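Local coordinates for protein putative tagatose-6-phosphate ketose/aldose isomerase (Escherichia coli, PDB 3C3J) that belongs to the SIS (sugar isomerase) family, carrying two SIS domains in one chain, and is of uncharacterised function, at residues W15-I20 and G212-G217; R21-A26 and Y345-A350; Q148-I151 and N155-A158. All coordinates share one frame; numbering follows the deposited sequence.

Contact 1 of 3, residues W15-I20 and G212-G217; sequences WTEEEI and GDFSEG
Glu17, on helix 15-21, and Phe214, in the loop after helix 198-210, face each other with CA atoms 9.4 Å apart, the shortest such distance between the two segments. Residues 15-20 are helical, whereas 212-217 have no regular structure: Gly212 leaves the preceding helix with positive phi, and a type I beta turn from Phe214 to Gly217 is closed by the bond from Gly217 N to Phe214 O. The contact joins the N-terminal helix 15-21 to the loop leading into strand 226-231 of the second parallel sheet.

Glu17 reaches obliquely across to the CD2 and CE2 atoms of the Phe214 ring, because chi1 (-180°) sets its CG opposite the backbone N and the chain is fully extended beyond. Its CG lies 3.8 Å from CE2 of Phe214, and its OE2 sits equally close to CD2 of Phe214; carboxylate and ring planes are 40° apart. No direct hydrogen bond spans the segments. Instead a water donates to Glu17 OE2 at 2.5 Å and to the carbonyl O of Asp213 at 2.8 Å, tying the carboxylate to the loop backbone. On the loop itself, Asp213 OD1 receives Ser215 N from above the carboxylate plane, forming an Asx turn, and also Ser215 OG, at 2.7 Å on the syn side.

Arg21 ties the two segments together: it forms a salt bridge with Glu17 OE2, a hydrogen bond with Gly212 O and a cation-pi contact with Phe214. Thr12 OG1 bonds to the other carboxylate oxygen, Glu17 OE1, while Leu208 and Met352 touch the Phe214 side chain.

Both oxygens of the buried carboxylate thus have partners. The nearby arginine and the donated water bond would be expected to stabilise its negative charge.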
# COMPACT_ATOMS: atom_id res chain seq x y z
N TRP A 15 -21.00 14.83 15.96
CA TRP A 15 -19.64 15.12 16.38
C TRP A 15 -18.72 15.18 15.17
O TRP A 15 -17.77 15.96 15.16
CB TRP A 15 -19.11 14.05 17.35
CG TRP A 15 -19.80 14.03 18.67
CD1 TRP A 15 -20.52 13.00 19.22
CD2 TRP A 15 -19.84 15.10 19.61
NE1 TRP A 15 -20.99 13.37 20.46
CE2 TRP A 15 -20.58 14.65 20.72
CE3 TRP A 15 -19.29 16.38 19.63
CZ2 TRP A 15 -20.81 15.46 21.84
CZ3 TRP A 15 -19.52 17.19 20.76
CH2 TRP A 15 -20.26 16.71 21.84
N THR A 16 -18.98 14.33 14.17
CA THR A 16 -18.12 14.24 12.98
C THR A 16 -18.12 15.58 12.24
O THR A 16 -17.06 16.08 11.86
CB THR A 16 -18.49 13.03 12.08
OG1 THR A 16 -18.46 11.82 12.87
CG2 THR A 16 -17.50 12.87 10.91
N GLU A 17 -19.30 16.19 12.08
CA GLU A 17 -19.36 17.49 11.42
C GLU A 17 -18.62 18.56 12.20
O GLU A 17 -17.89 19.37 11.61
CB GLU A 17 -20.80 17.94 11.16
CG GLU A 17 -20.82 19.29 10.47
CD GLU A 17 -22.20 19.83 10.20
OE1 GLU A 17 -23.20 19.26 10.70
OE2 GLU A 17 -22.28 20.86 9.49
N GLU A 18 -18.82 18.58 13.52
CA GLU A 18 -18.12 19.50 14.41
C GLU A 18 -16.60 19.38 14.26
O GLU A 18 -15.89 20.37 14.19
CB GLU A 18 -18.52 19.23 15.85
CG GLU A 18 -18.11 20.32 16.85
CD GLU A 18 -16.69 20.19 17.40
OE1 GLU A 18 -16.24 19.05 17.62
OE2 GLU A 18 -16.03 21.24 17.63
N GLU A 19 -16.15 18.13 14.19
CA GLU A 19 -14.74 17.80 14.10
C GLU A 19 -14.15 18.15 12.73
O GLU A 19 -13.00 18.59 12.63
CB GLU A 19 -14.55 16.31 14.51
CG GLU A 19 -14.77 16.19 16.05
CD GLU A 19 -15.18 14.84 16.58
OE1 GLU A 19 -15.24 13.82 15.82
OE2 GLU A 19 -15.45 14.82 17.83
N ILE A 20 -14.94 18.00 11.69
CA ILE A 20 -14.52 18.44 10.36
C ILE A 20 -14.36 19.96 10.35
O ILE A 20 -13.33 20.49 9.93
CB ILE A 20 -15.49 18.02 9.25
CG1 ILE A 20 -15.47 16.50 9.07
CG2 ILE A 20 -15.13 18.72 7.94
CD1 ILE A 20 -16.68 15.96 8.29
N GLY A 212 -21.28 25.23 2.11
CA GLY A 212 -22.47 25.65 2.87
C GLY A 212 -22.75 24.74 4.07
O GLY A 212 -21.82 24.36 4.79
N ASP A 213 -24.02 24.37 4.26
CA ASP A 213 -24.39 23.46 5.37
C ASP A 213 -24.23 21.97 5.05
O ASP A 213 -24.70 21.11 5.81
CB ASP A 213 -25.82 23.73 5.84
CG ASP A 213 -26.87 23.42 4.79
OD1 ASP A 213 -26.57 22.89 3.69
OD2 ASP A 213 -28.04 23.72 5.08
N PHE A 214 -23.62 21.70 3.89
CA PHE A 214 -23.21 20.39 3.39
C PHE A 214 -24.37 19.58 2.80
O PHE A 214 -24.17 18.47 2.31
CB PHE A 214 -22.52 19.52 4.47
CG PHE A 214 -21.27 20.12 5.10
CD1 PHE A 214 -20.54 21.14 4.51
CD2 PHE A 214 -20.79 19.57 6.29
CE1 PHE A 214 -19.39 21.64 5.12
CE2 PHE A 214 -19.64 20.04 6.89
CZ PHE A 214 -18.92 21.08 6.30
N SER A 215 -25.58 20.14 2.82
CA SER A 215 -26.77 19.39 2.47
C SER A 215 -26.77 18.91 1.02
O SER A 215 -27.44 17.93 0.71
CB SER A 215 -28.05 20.21 2.77
OG SER A 215 -28.07 21.42 2.03
N GLU A 216 -26.02 19.57 0.14
CA GLU A 216 -25.89 19.11 -1.26
C GLU A 216 -25.06 17.82 -1.41
O GLU A 216 -25.05 17.21 -2.48
CB GLU A 216 -25.26 20.17 -2.17
CG GLU A 216 -25.56 21.62 -1.89
CD GLU A 216 -26.84 22.06 -2.46
OE1 GLU A 216 -27.85 21.38 -2.16
OE2 GLU A 216 -26.83 23.07 -3.19
N GLY A 217 -24.34 17.42 -0.36
CA GLY A 217 -23.64 16.14 -0.37
C GLY A 217 -22.30 16.14 -1.09
O GLY A 217 -21.78 15.07 -1.34
O HOH W 1 -24.30 21.98 8.42

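Contact 2 of 3, residues R21-A26 and Y345-A350; sequences RHQPRA and YAQTFA
Gln23 of helix 23-49 meets Gln347 of helix 335-356 amide to amide, and these two residues make the whole direct contact between the segments. Arg21, at the end of helix 15-21, points its CB away from 345-350, and its side chain turns to the loop 212-217. His22 then breaks the helical path and takes the N-cap position of the next helix, whose first residue is Gln23.

From there the Gln23 side chain runs extended beyond CG (chi2 175°) toward the other helix. Gln347 comes from the opposite direction, its CG anti to the carbonyl carbon (chi1 -66°) and its chain likewise extended. The amide planes are 26° apart, nearly coplanar. As modelled, OE1 of Gln23 lies 2.9 Å from OE1 of Gln347, and NE2 of Gln23 is 3.1 Å from NE2 of Gln347. Like atoms face each other, so an amide is probably turned over in the model; with one turned back, both close pairs may be hydrogen bonds.

The pair joins helix 23-49 to helix 335-356, the last helix of the chain, in the second SIS domain, an alpha/beta fold built round a five-stranded parallel sheet. Helix 174-187 lies against both glutamines, Ser174 touching Gln23 and Thr177 touching Gln347, so that the amides meet among three helices.

Further along, Pro24 turns to Ala201 and Gln205 of helix 198-210, and Ala26 packs on Thr178 of helix 174-187.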
# COMPACT_ATOMS: atom_id res chain seq x y z
N ARG A 21 -15.37 20.66 10.86
CA ARG A 21 -15.37 22.12 10.76
C ARG A 21 -14.31 22.82 11.62
O ARG A 21 -13.87 23.91 11.25
CB ARG A 21 -16.76 22.67 11.07
CG ARG A 21 -17.79 22.32 10.03
CD ARG A 21 -19.10 22.98 10.37
NE ARG A 21 -20.17 22.75 9.39
CZ ARG A 21 -20.27 23.40 8.22
NH1 ARG A 21 -19.34 24.25 7.84
NH2 ARG A 21 -21.29 23.16 7.41
N HIS A 22 -13.92 22.24 12.76
CA HIS A 22 -12.90 22.85 13.62
C HIS A 22 -11.44 22.57 13.23
O HIS A 22 -10.50 22.97 13.93
CB HIS A 22 -13.18 22.61 15.13
CG HIS A 22 -12.90 21.22 15.65
ND1 HIS A 22 -11.89 20.41 15.19
CD2 HIS A 22 -13.49 20.55 16.66
CE1 HIS A 22 -11.88 19.29 15.90
NE2 HIS A 22 -12.85 19.35 16.79
N GLN A 23 -11.24 21.92 12.08
CA GLN A 23 -9.89 21.58 11.61
C GLN A 23 -8.94 22.77 11.36
O GLN A 23 -7.86 22.80 11.97
CB GLN A 23 -9.99 20.68 10.40
CG GLN A 23 -10.24 19.23 10.81
CD GLN A 23 -10.47 18.35 9.61
OE1 GLN A 23 -11.40 18.58 8.81
NE2 GLN A 23 -9.62 17.35 9.44
N PRO A 24 -9.34 23.74 10.51
CA PRO A 24 -8.42 24.88 10.28
C PRO A 24 -7.95 25.55 11.58
O PRO A 24 -6.76 25.79 11.77
CB PRO A 24 -9.26 25.82 9.37
CG PRO A 24 -10.20 24.96 8.73
CD PRO A 24 -10.56 23.89 9.69
N ARG A 25 -8.87 25.73 12.52
CA ARG A 25 -8.53 26.36 13.78
C ARG A 25 -7.60 25.48 14.60
O ARG A 25 -6.65 25.96 15.21
CB ARG A 25 -9.80 26.63 14.58
CG ARG A 25 -9.59 27.40 15.86
CD ARG A 25 -10.89 27.85 16.39
NE ARG A 25 -11.70 26.68 16.73
CZ ARG A 25 -12.94 26.74 17.16
NH1 ARG A 25 -13.55 27.90 17.29
NH2 ARG A 25 -13.58 25.63 17.47
N ALA A 26 -7.89 24.18 14.61
CA ALA A 26 -7.06 23.21 15.35
C ALA A 26 -5.62 23.15 14.79
O ALA A 26 -4.65 23.06 15.56
CB ALA A 26 -7.72 21.82 15.35
N TYR A 345 -12.95 17.67 1.12
CA TYR A 345 -14.01 17.15 0.25
C TYR A 345 -14.34 15.69 0.60
O TYR A 345 -15.51 15.37 0.73
CB TYR A 345 -13.66 17.28 -1.24
CG TYR A 345 -13.48 18.71 -1.69
CD1 TYR A 345 -14.58 19.51 -2.01
CD2 TYR A 345 -12.20 19.26 -1.82
CE1 TYR A 345 -14.40 20.83 -2.41
CE2 TYR A 345 -12.02 20.57 -2.21
CZ TYR A 345 -13.12 21.35 -2.51
OH TYR A 345 -12.93 22.64 -2.92
N ALA A 346 -13.32 14.84 0.76
CA ALA A 346 -13.52 13.44 1.08
C ALA A 346 -14.26 13.21 2.41
O ALA A 346 -15.15 12.33 2.52
CB ALA A 346 -12.17 12.70 1.08
N GLN A 347 -13.89 13.97 3.44
CA GLN A 347 -14.52 13.82 4.76
C GLN A 347 -15.99 14.21 4.72
O GLN A 347 -16.87 13.50 5.24
CB GLN A 347 -13.80 14.66 5.80
CG GLN A 347 -12.37 14.25 6.13
CD GLN A 347 -11.65 15.33 6.95
OE1 GLN A 347 -12.10 16.48 6.97
NE2 GLN A 347 -10.54 14.98 7.59
N THR A 348 -16.24 15.36 4.13
CA THR A 348 -17.59 15.92 4.09
C THR A 348 -18.44 15.06 3.16
O THR A 348 -19.57 14.77 3.49
CB THR A 348 -17.59 17.42 3.71
OG1 THR A 348 -17.00 17.59 2.41
CG2 THR A 348 -16.77 18.22 4.72
N PHE A 349 -17.89 14.59 2.04
CA PHE A 349 -18.63 13.62 1.20
C PHE A 349 -19.09 12.38 1.97
O PHE A 349 -20.27 11.99 1.93
CB PHE A 349 -17.78 13.19 -0.00
CG PHE A 349 -18.47 12.20 -0.88
CD1 PHE A 349 -19.62 12.55 -1.57
CD2 PHE A 349 -17.97 10.93 -1.05
CE1 PHE A 349 -20.26 11.64 -2.41
CE2 PHE A 349 -18.61 10.03 -1.88
CZ PHE A 349 -19.76 10.40 -2.56
N ALA A 350 -18.15 11.73 2.67
CA ALA A 350 -18.46 10.54 3.43
C ALA A 350 -19.53 10.77 4.51
O ALA A 350 -20.44 9.95 4.68
CB ALA A 350 -17.14 9.95 4.03

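Contact 3 of 3, residues Q148-I151 and N155-A158; sequences QNAI and NAFA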
# COMPACT_ATOMS: atom_id res chain seq x y z
N GLN A 148 1.86 9.26 28.24
CA GLN A 148 2.37 9.03 29.61
C GLN A 148 3.68 8.21 29.64
O GLN A 148 4.63 8.57 30.36
CB GLN A 148 1.28 8.38 30.45
CG GLN A 148 0.16 9.34 30.81
CD GLN A 148 0.61 10.49 31.72
OE1 GLN A 148 1.50 10.33 32.57
NE2 GLN A 148 -0.02 11.64 31.55
N ASN A 149 3.76 7.16 28.82
CA ASN A 149 5.00 6.38 28.78
C ASN A 149 6.15 7.24 28.30
O ASN A 149 7.26 7.12 28.81
CB ASN A 149 4.85 5.14 27.91
CG ASN A 149 3.88 4.14 28.49
OD1 ASN A 149 3.69 4.07 29.71
ND2 ASN A 149 3.25 3.35 27.63
N ALA A 150 5.87 8.12 27.33
CA ALA A 150 6.91 8.97 26.74
C ALA A 150 7.46 9.97 27.74
O ALA A 150 8.67 10.17 27.82
CB ALA A 150 6.39 9.70 25.50
N ILE A 151 6.58 10.61 28.50
CA ILE A 151 7.02 11.65 29.42
C ILE A 151 7.77 11.02 30.60
O ILE A 151 8.64 11.66 31.21
CB ILE A 151 5.85 12.61 29.84
CG1 ILE A 151 4.77 11.87 30.61
CG2 ILE A 151 5.25 13.31 28.59
CD1 ILE A 151 3.60 12.78 30.98
N ASN A 155 14.24 8.66 26.58
CA ASN A 155 14.43 8.43 25.13
C ASN A 155 13.25 8.93 24.30
O ASN A 155 13.18 8.64 23.12
CB ASN A 155 14.79 6.94 24.83
CG ASN A 155 13.59 5.93 24.94
OD1 ASN A 155 12.57 6.19 25.61
ND2 ASN A 155 13.73 4.76 24.26
N ALA A 156 12.35 9.71 24.91
CA ALA A 156 11.06 10.05 24.29
C ALA A 156 10.69 11.50 24.53
O ALA A 156 11.05 12.07 25.57
CB ALA A 156 9.99 9.15 24.82
N PHE A 157 9.99 12.09 23.57
CA PHE A 157 9.46 13.44 23.69
C PHE A 157 8.08 13.40 23.05
O PHE A 157 7.97 13.16 21.86
CB PHE A 157 10.35 14.44 22.95
CG PHE A 157 9.93 15.89 23.11
CD1 PHE A 157 10.67 16.75 23.91
CD2 PHE A 157 8.82 16.39 22.45
CE1 PHE A 157 10.30 18.08 24.07
CE2 PHE A 157 8.43 17.72 22.60
CZ PHE A 157 9.17 18.57 23.41
N ALA A 158 7.05 13.63 23.83
CA ALA A 158 5.69 13.49 23.34
C ALA A 158 5.10 14.84 23.03
O ALA A 158 5.29 15.82 23.77
CB ALA A 158 4.83 12.79 24.32
O HOH W 2 10.26 12.14 28.09
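The end of helix 145-151 and the chain that follows it lie close together, with the CA atoms of Ala150 and Ala156 4.9 Å apart; residues 155-158 form no regular structure, though Ala156, Phe157 and Ala158 have extended backbone angles.

Ala150 carries the contact. Its methyl group points to the returning chain and meets two others: CB of Ala150 is 3.7 Å from CB of Ala156 and equally far from CB of Ala158. The two partner methyls belong to alternate residues of the extended run and so come from the same side of it, while the CB of the intervening Phe157 points away, its side chain packing on Ala40 and Leu41 of helix 23-49. Small side chains allow a close approach, and CB of Ala156 also comes within 3.4 Å of the carbonyl O of Ala150. At the margin, the CG2 branch of Ile151 touches CB of Ala158 at 4.3 Å, although the CB of Ile151 itself points away from 155-158.

No hydrogen bond joins the two segments directly. A water lies within 2.5 Å of Ala150 O and 2.6 Å of Ala156 O, close to both carbonyls, but its protons cannot be assigned among the acceptors around it.

Strand 133-139 also touches the alanines: Pro137 meets Ala150 and His135 meets Ala156. His135 also forms backbone hydrogen bonds with Asn155 and Phe157. The chain runs from strand 133-139 through helix 145-151 into strand 159-160, parallel to the first and beside it at the edge of the sheet: a beta-alpha-beta crossover, the repeating unit of the alpha/beta SIS fold.

Contacts 1 and 2 adjoin, their centres 8 Å apart, and both set the N-terminal helices against the second half of the chain. Arg21 passes from the segment of contact 2 to the loop of contact 1, and Ile20 packs on Thr348 between them. Both are buried and involve polar groups, but contact 1 sets a carboxylate against a ring, with a water bridge, whereas contact 2 brings together two neutral amides. Contact 3 lies apart, its centre 35 Å from contact 1 and 29 Å from contact 2, in the first SIS domain. Partly buried, it joins neighbours in sequence through small apolar side chains.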